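Local coordinates for Lmo0325 protein (Listeria monocytogenes EGD-e, PDB 4RYK) that probably binds DNA through a helix-turn-helix domain joined to an Rgg-type helical C-terminal domain, as a putative transcriptional regulator, at residues G22-Q25 against K26-Y29; D79-F82 against W83-V87; S172-E176 against E177-H181. One frame throughout, in Å; residues are numbered along the deposited sequence.

Contact 1 (G22-Q25 against K26-Y29); sequences GLTQ and KEVY
A capping box formed by Thr-24 and Glu-27 opens helix 25-29, within the helix-turn-helix domain, and illustrates how two residues can each satisfy the other's backbone N-H at a helix start. Thr-24 OG1 accepts from Glu-27 N at 3.0 Å. In return, the carboxylate of Glu-27 reaches back past the cap, and Thr-24 N meets its OE2 on the anti side at 3.0 Å, along an almost straight N-H (173°). With CG held between the backbone N and the carbonyl carbon (chi1 81°), the otherwise extended glutamate chain is directed toward Thr-24 and the end of the loop. OE2 has a second donor: Thr-24 OG1, 3.1 Å away, approaches it from above the carboxylate plane. Leu-23 crosses the glutamate at about a right angle, its CD2 3.7 Å from Glu-27 CD, while its CB meets Val-28 CG2 at 4.0 Å. Farther along, Tyr-29 N bonds to Gln-25 O, which also lies at the edge of the tyrosine ring. The hydroxyl of Tyr-29 and the amide of Gln-25 both bond to Glu-42 of helix 35-42. With one oxygen gripped by two donors, the Glu-27 carboxylate should be firmly oriented, and its negative charge probably suits the positive end of the helix dipole.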
loop_
_atom_site.group_PDB
_atom_site.type_symbol
_atom_site.label_atom_id
_atom_site.label_comp_id
_atom_site.label_asym_id
_atom_site.label_seq_id
_atom_site.Cartn_x
_atom_site.Cartn_y
_atom_site.Cartn_z
ATOM N N GLY A 22 -2.713 27.918 -0.389
ATOM C CA GLY A 22 -3.215 29.217 -0.753
ATOM C C GLY A 22 -4.732 29.238 -0.905
ATOM O O GLY A 22 -5.235 30.038 -1.672
ATOM N N LEU A 23 -5.444 28.362 -0.192
ATOM C CA LEU A 23 -6.906 28.291 -0.277
ATOM C C LEU A 23 -7.584 29.127 0.779
ATOM O O LEU A 23 -7.095 29.256 1.919
ATOM C CB LEU A 23 -7.387 26.846 -0.152
ATOM C CG LEU A 23 -6.861 25.916 -1.266
ATOM C CD1 LEU A 23 -7.051 24.463 -0.891
ATOM C CD2 LEU A 23 -7.490 26.208 -2.612
ATOM N N THR A 24 -8.718 29.712 0.401
ATOM C CA THR A 24 -9.467 30.547 1.341
ATOM C C THR A 24 -10.417 29.650 2.151
ATOM O O THR A 24 -10.688 28.514 1.753
ATOM C CB THR A 24 -10.282 31.636 0.631
ATOM O OG1 THR A 24 -11.201 31.029 -0.271
ATOM C CG2 THR A 24 -9.387 32.555 -0.168
ATOM N N GLN A 25 -10.870 30.160 3.293
ATOM C CA GLN A 25 -11.916 29.530 4.067
ATOM C C GLN A 25 -13.171 29.486 3.277
ATOM O O GLN A 25 -13.887 28.517 3.303
ATOM C CB GLN A 25 -12.169 30.317 5.349
ATOM C CG GLN A 25 -11.028 30.201 6.357
ATOM C CD GLN A 25 -11.344 30.889 7.661
ATOM O OE1 GLN A 25 -11.762 32.021 7.664
ATOM N NE2 GLN A 25 -11.118 30.214 8.769
ATOM N N LYS A 26 -13.458 30.563 2.579
ATOM C CA LYS A 26 -14.612 30.587 1.728
ATOM C C LYS A 26 -14.629 29.421 0.735
ATOM O O LYS A 26 -15.652 28.760 0.563
ATOM C CB LYS A 26 -14.706 31.900 0.976
ATOM C CG LYS A 26 -16.029 32.030 0.254
ATOM C CD LYS A 26 -15.979 33.131 -0.788
ATOM C CE LYS A 26 -17.319 33.274 -1.489
ATOM N NZ LYS A 26 -17.506 34.714 -1.804
ATOM N N GLU A 27 -13.546 29.153 0.049
ATOM C CA GLU A 27 -13.645 28.074 -0.914
ATOM C C GLU A 27 -13.539 26.681 -0.311
ATOM O O GLU A 27 -14.018 25.723 -0.892
ATOM C CB GLU A 27 -12.676 28.287 -2.063
ATOM C CG GLU A 27 -11.256 27.894 -1.840
ATOM C CD GLU A 27 -10.346 28.602 -2.856
ATOM O OE1 GLU A 27 -10.396 28.265 -4.072
ATOM O OE2 GLU A 27 -9.585 29.496 -2.438
ATOM N N VAL A 28 -12.963 26.550 0.870
ATOM C CA VAL A 28 -12.891 25.234 1.463
ATOM C C VAL A 28 -14.235 24.835 2.120
ATOM O O VAL A 28 -14.671 23.702 1.999
ATOM C CB VAL A 28 -11.745 25.137 2.464
ATOM C CG1 VAL A 28 -11.905 23.923 3.335
ATOM C CG2 VAL A 28 -10.419 25.071 1.739
ATOM N N TYR A 29 -14.891 25.774 2.797
ATOM C CA TYR A 29 -15.999 25.438 3.681
ATOM C C TYR A 29 -17.413 25.718 3.174
ATOM O O TYR A 29 -18.366 25.136 3.717
ATOM C CB TYR A 29 -15.802 26.102 5.043
ATOM C CG TYR A 29 -14.561 25.603 5.756
ATOM C CD1 TYR A 29 -14.509 24.316 6.291
ATOM C CD2 TYR A 29 -13.432 26.388 5.837
ATOM C CE1 TYR A 29 -13.391 23.863 6.938
ATOM C CE2 TYR A 29 -12.300 25.948 6.483
ATOM C CZ TYR A 29 -12.279 24.678 7.024
ATOM O OH TYR A 29 -11.132 24.263 7.641
#

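Contact 2 (D79-F82 against W83-V87); sequences DDSF and WIDFV
The first torsions of two adjacent residues, Phe-82 and Trp-83, bring their rings together: CG of Phe-82 lies opposite its backbone N (chi1 176°), whereas CG of Trp-83 is turned to the side of its own N (chi1 -72°). The phenyl edge meets the indole face in a T-shaped stack, the phenyl centroid 4.9 Å from that of the six-membered indole ring and the planes at 87°. Phe-82 CD2 sits over the indole, 3.7 Å from Trp-83 CD2. One turn on from Phe-82, Phe-86 completes the aromatic cluster. Its ring runs nearly parallel to that of Phe-82 but is slid so far aside that the two barely overlap; its CB lies over one phenyl face, toward the rim, 4.2 Å from Phe-82 CE2.

Polar groups gather at the start of helix 82-91. Ser-81, at the N-cap position, makes no side-chain cap; its OG instead donates to Asp-85 OD2 at 3.0 Å, while Asp-85 N bonds to Ser-81 O at 2.8 Å. Asp-80, just before it, forms an Asx turn, its OD1 accepting from Phe-82 N at 2.9 Å and its OD2 salt-bridged to Arg-116; a water held by Asp-80 O receives Ile-84 N at 3.1 Å. The cluster lies against helices 95-108, 113-132 and 161-170: Phe-82 touches Leu-101, Phe-86 touches Met-98, Ile-119 and Leu-120, and Trp-83 NE1 bonds to Glu-162.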
loop_
_atom_site.group_PDB
_atom_site.type_symbol
_atom_site.label_atom_id
_atom_site.label_comp_id
_atom_site.label_asym_id
_atom_site.label_seq_id
_atom_site.Cartn_x
_atom_site.Cartn_y
_atom_site.Cartn_z
ATOM N N ASP A 79 -3.629 3.940 13.687
ATOM C CA ASP A 79 -3.827 4.341 15.092
ATOM C C ASP A 79 -3.287 3.282 16.070
ATOM O O ASP A 79 -2.421 3.540 16.900
ATOM C CB ASP A 79 -5.360 4.508 15.292
ATOM C CG ASP A 79 -5.757 5.302 16.549
ATOM O OD1 ASP A 79 -4.917 6.023 17.185
ATOM O OD2 ASP A 79 -6.974 5.193 16.864
ATOM N N ASP A 80 -3.817 2.075 15.909
ATOM C CA ASP A 80 -3.578 0.950 16.808
ATOM C C ASP A 80 -2.359 0.230 16.263
ATOM O O ASP A 80 -2.365 -0.282 15.174
ATOM C CB ASP A 80 -4.851 0.094 16.818
ATOM C CG ASP A 80 -4.688 -1.254 17.511
ATOM O OD1 ASP A 80 -3.598 -1.627 17.967
ATOM O OD2 ASP A 80 -5.704 -1.956 17.573
ATOM N N SER A 81 -1.268 0.263 16.999
ATOM C CA SER A 81 -0.022 -0.266 16.499
ATOM C C SER A 81 0.244 -1.684 17.031
ATOM O O SER A 81 1.388 -2.187 16.945
ATOM C CB SER A 81 1.093 0.684 16.940
ATOM O OG SER A 81 1.008 0.841 18.354
ATOM N N PHE A 82 -0.790 -2.361 17.570
ATOM C CA PHE A 82 -0.555 -3.688 18.115
ATOM C C PHE A 82 0.202 -4.561 17.144
ATOM O O PHE A 82 1.232 -5.138 17.510
ATOM C CB PHE A 82 -1.846 -4.405 18.534
ATOM C CG PHE A 82 -1.608 -5.807 19.014
ATOM C CD1 PHE A 82 -1.218 -6.041 20.308
ATOM C CD2 PHE A 82 -1.745 -6.900 18.138
ATOM C CE1 PHE A 82 -0.971 -7.349 20.748
ATOM C CE2 PHE A 82 -1.502 -8.179 18.570
ATOM C CZ PHE A 82 -1.112 -8.413 19.892
ATOM N N TRP A 83 -0.289 -4.711 15.920
ATOM C CA TRP A 83 0.287 -5.744 15.030
ATOM C C TRP A 83 1.703 -5.356 14.558
ATOM O O TRP A 83 2.592 -6.202 14.464
ATOM C CB TRP A 83 -0.628 -6.059 13.841
ATOM C CG TRP A 83 -1.842 -6.847 14.276
ATOM C CD1 TRP A 83 -3.109 -6.401 14.393
ATOM C CD2 TRP A 83 -1.846 -8.202 14.717
ATOM N NE1 TRP A 83 -3.928 -7.432 14.844
ATOM C CE2 TRP A 83 -3.152 -8.530 15.066
ATOM C CE3 TRP A 83 -0.853 -9.174 14.849
ATOM C CZ2 TRP A 83 -3.491 -9.774 15.565
ATOM C CZ3 TRP A 83 -1.192 -10.416 15.331
ATOM C CH2 TRP A 83 -2.498 -10.708 15.670
ATOM N N ILE A 84 1.896 -4.080 14.273
ATOM C CA ILE A 84 3.236 -3.561 13.959
ATOM C C ILE A 84 4.205 -3.881 15.108
ATOM O O ILE A 84 5.285 -4.439 14.894
ATOM C CB ILE A 84 3.194 -2.041 13.785
ATOM C CG1 ILE A 84 2.446 -1.671 12.492
ATOM C CG2 ILE A 84 4.606 -1.464 13.793
ATOM C CD1 ILE A 84 1.819 -0.281 12.529
ATOM N N ASP A 85 3.805 -3.530 16.328
ATOM C CA ASP A 85 4.683 -3.740 17.493
ATOM C C ASP A 85 4.933 -5.197 17.696
ATOM O O ASP A 85 6.051 -5.603 17.965
ATOM C CB ASP A 85 4.055 -3.203 18.764
ATOM C CG ASP A 85 3.846 -1.715 18.716
ATOM O OD1 ASP A 85 4.539 -1.075 17.925
ATOM O OD2 ASP A 85 2.977 -1.191 19.457
ATOM N N PHE A 86 3.888 -6.002 17.572
ATOM C CA PHE A 86 4.032 -7.419 17.878
ATOM C C PHE A 86 4.967 -8.118 16.904
ATOM O O PHE A 86 5.769 -8.991 17.260
ATOM C CB PHE A 86 2.658 -8.102 17.844
ATOM C CG PHE A 86 2.718 -9.575 18.093
ATOM C CD1 PHE A 86 3.112 -10.072 19.347
ATOM C CD2 PHE A 86 2.441 -10.476 17.079
ATOM C CE1 PHE A 86 3.189 -11.432 19.592
ATOM C CE2 PHE A 86 2.502 -11.841 17.312
ATOM C CZ PHE A 86 2.867 -12.321 18.574
ATOM N N VAL A 87 4.826 -7.756 15.646
ATOM C CA VAL A 87 5.653 -8.319 14.596
ATOM C C VAL A 87 7.117 -7.948 14.797
ATOM O O VAL A 87 8.023 -8.782 14.704
ATOM C CB VAL A 87 5.137 -7.783 13.242
ATOM C CG1 VAL A 87 6.118 -8.041 12.107
ATOM C CG2 VAL A 87 3.780 -8.405 12.944
HETATM O O HOH W 1 -0.556 -2.264 13.794
#

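Contact 3 (S172-E176 against E177-H181); sequences SFFEE and EVQIH
Tight packing at this helix start, where the loop after helix 161-170 turns into helix 176-193, centres on Phe-174 and Val-178. The two side chains cross at about a right angle, with Phe-174 CB 3.8 Å from Val-178 CG1. The same CB also meets Gln-179 CG at 3.8 Å. Gln-179 directs its CG back toward the loop (chi1 -67°), and the extended chain carries the amide along the peptide of Phe-174 and beside Glu-176. There, NE2 donates to the backbone oxygen of Ile-171, so the glutamine ties the first turn to the residue just after helix 161-170. Phe-174 is buried, its ring packing edge-to-face with Phe-182 and its side chain touching His-150 of helix 143-153.

The backbone of the turn is routine. Glu-175, at the N-cap position, offers its O to Gln-179 N at 2.8 Å, with a weak second bond from Val-178 N at 3.0 Å. Glu-176 O receives Ile-180 N at 3.0 Å.

More exposed, Glu-176 lies obliquely across Ile-180 in an aliphatic contact, CG to CD1 at 3.8 Å, and both side chains rest on Tyr-222 of helix 220-235; the Glu-176 carboxylate has a long, weak ion pair with Lys-219. The loose side belongs to Glu-175 and Glu-177, which do not touch; a single water spans them, donating to Glu-175 OE1 at 2.7 Å and to Glu-177 OE1. Direct side-chain contacts thus lie on the side of Phe-174, Val-178 and Gln-179, and between Glu-176 and Ile-180, whereas the water-linked pair shares only solvent. Three consecutive glutamates beside the amino end of a helix are probably favoured by its dipole, and the bridging water may ease the repulsion between two of them.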
loop_
_atom_site.group_PDB
_atom_site.type_symbol
_atom_site.label_atom_id
_atom_site.label_comp_id
_atom_site.label_asym_id
_atom_site.label_seq_id
_atom_site.Cartn_x
_atom_site.Cartn_y
_atom_site.Cartn_z
ATOM N N SER A 172 -1.193 -23.357 13.883
ATOM C CA SER A 172 -0.674 -24.624 14.368
ATOM C C SER A 172 -1.421 -25.086 15.642
ATOM O O SER A 172 -1.293 -26.223 16.064
ATOM C CB SER A 172 0.851 -24.501 14.607
ATOM O OG SER A 172 1.158 -23.659 15.729
ATOM N N PHE A 173 -2.213 -24.208 16.254
ATOM C CA PHE A 173 -2.980 -24.606 17.428
ATOM C C PHE A 173 -4.193 -25.467 17.126
ATOM O O PHE A 173 -4.757 -26.039 18.032
ATOM C CB PHE A 173 -3.444 -23.392 18.228
ATOM C CG PHE A 173 -2.332 -22.454 18.611
ATOM C CD1 PHE A 173 -1.055 -22.930 18.877
ATOM C CD2 PHE A 173 -2.570 -21.098 18.713
ATOM C CE1 PHE A 173 -0.042 -22.064 19.241
ATOM C CE2 PHE A 173 -1.564 -20.229 19.077
ATOM C CZ PHE A 173 -0.295 -20.705 19.333
ATOM N N PHE A 174 -4.604 -25.578 15.878
ATOM C CA PHE A 174 -5.878 -26.223 15.580
ATOM C C PHE A 174 -5.661 -27.581 14.945
ATOM O O PHE A 174 -4.677 -27.787 14.252
ATOM C CB PHE A 174 -6.688 -25.373 14.629
ATOM C CG PHE A 174 -6.687 -23.898 14.953
ATOM C CD1 PHE A 174 -7.018 -23.447 16.209
ATOM C CD2 PHE A 174 -6.393 -22.981 13.976
ATOM C CE1 PHE A 174 -7.045 -22.088 16.484
ATOM C CE2 PHE A 174 -6.375 -21.617 14.244
ATOM C CZ PHE A 174 -6.720 -21.175 15.514
ATOM N N GLU A 175 -6.606 -28.493 15.148
ATOM C CA GLU A 175 -6.632 -29.731 14.370
ATOM C C GLU A 175 -6.796 -29.418 12.885
ATOM O O GLU A 175 -7.328 -28.360 12.488
ATOM C CB GLU A 175 -7.818 -30.599 14.775
ATOM C CG GLU A 175 -7.858 -30.907 16.249
ATOM C CD GLU A 175 -8.994 -31.836 16.605
ATOM O OE1 GLU A 175 -10.173 -31.507 16.279
ATOM O OE2 GLU A 175 -8.694 -32.891 17.208
ATOM N N GLU A 176 -6.385 -30.370 12.068
ATOM C CA GLU A 176 -6.390 -30.208 10.639
ATOM C C GLU A 176 -7.764 -29.882 10.098
ATOM O O GLU A 176 -7.888 -29.027 9.235
ATOM C CB GLU A 176 -5.849 -31.439 9.948
ATOM C CG GLU A 176 -5.597 -31.187 8.466
ATOM C CD GLU A 176 -4.754 -32.285 7.800
ATOM O OE1 GLU A 176 -4.132 -33.109 8.505
ATOM O OE2 GLU A 176 -4.699 -32.332 6.558
ATOM N N GLU A 177 -8.805 -30.525 10.616
ATOM C CA GLU A 177 -10.130 -30.268 10.091
ATOM C C GLU A 177 -10.517 -28.805 10.287
ATOM O O GLU A 177 -11.134 -28.197 9.438
ATOM C CB GLU A 177 -11.161 -31.154 10.777
ATOM C CG GLU A 177 -12.506 -31.119 10.104
ATOM C CD GLU A 177 -13.617 -31.760 10.968
ATOM O OE1 GLU A 177 -13.359 -32.692 11.807
ATOM O OE2 GLU A 177 -14.763 -31.267 10.817
ATOM N N VAL A 178 -10.142 -28.278 11.443
ATOM C CA VAL A 178 -10.476 -26.935 11.854
ATOM C C VAL A 178 -9.598 -25.944 11.057
ATOM O O VAL A 178 -10.065 -24.926 10.619
ATOM C CB VAL A 178 -10.188 -26.814 13.366
ATOM C CG1 VAL A 178 -10.374 -25.404 13.864
ATOM C CG2 VAL A 178 -11.085 -27.744 14.170
ATOM N N GLN A 179 -8.323 -26.260 10.892
ATOM C CA GLN A 179 -7.444 -25.444 10.051
ATOM C C GLN A 179 -8.043 -25.288 8.680
ATOM O O GLN A 179 -8.109 -24.186 8.171
ATOM C CB GLN A 179 -6.095 -26.069 9.879
ATOM C CG GLN A 179 -5.283 -26.108 11.160
ATOM C CD GLN A 179 -3.988 -26.899 10.992
ATOM O OE1 GLN A 179 -3.940 -27.869 10.252
ATOM N NE2 GLN A 179 -2.943 -26.480 11.675
ATOM N N ILE A 180 -8.521 -26.379 8.087
ATOM C CA ILE A 180 -9.119 -26.322 6.744
ATOM C C ILE A 180 -10.402 -25.528 6.690
ATOM O O ILE A 180 -10.612 -24.729 5.763
ATOM C CB ILE A 180 -9.343 -27.733 6.208
ATOM C CG1 ILE A 180 -7.974 -28.348 5.869
ATOM C CG2 ILE A 180 -10.283 -27.731 5.001
ATOM C CD1 ILE A 180 -8.009 -29.869 5.792
ATOM N N HIS A 181 -11.268 -25.747 7.671
ATOM C CA HIS A 181 -12.492 -24.985 7.794
ATOM C C HIS A 181 -12.209 -23.468 7.932
ATOM O O HIS A 181 -12.842 -22.649 7.284
ATOM C CB HIS A 181 -13.327 -25.504 8.997
ATOM C CG HIS A 181 -14.500 -24.633 9.343
ATOM N ND1 HIS A 181 -15.746 -24.777 8.765
ATOM C CD2 HIS A 181 -14.609 -23.586 10.204
ATOM C CE1 HIS A 181 -16.573 -23.872 9.261
ATOM N NE2 HIS A 181 -15.912 -23.145 10.144
HETATM O O HOH W 2 -11.441 -32.206 14.008
#

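In the fold
All three contacts are variations on one theme, the first turn of a helix, but their chemistry shifts with their place in the fold. Side-chain capping dominates contact 1, aromatic packing contact 2, and exposed acidic groups contact 3. Contacts 1 and 2 are partly buried and both touch the second subunit; contact 3 is largely a surface feature, with Phe-174 as its buried residue. Contacts 2 and 3 both relate to helix 161-170, one packing on it and the other following it, with nearest atoms about 9 Å apart. Contact 1 stands far off in the helix-turn-helix domain: it and contact 3 lie on opposite sides of the chain's centre, their own centres about 56 Å apart.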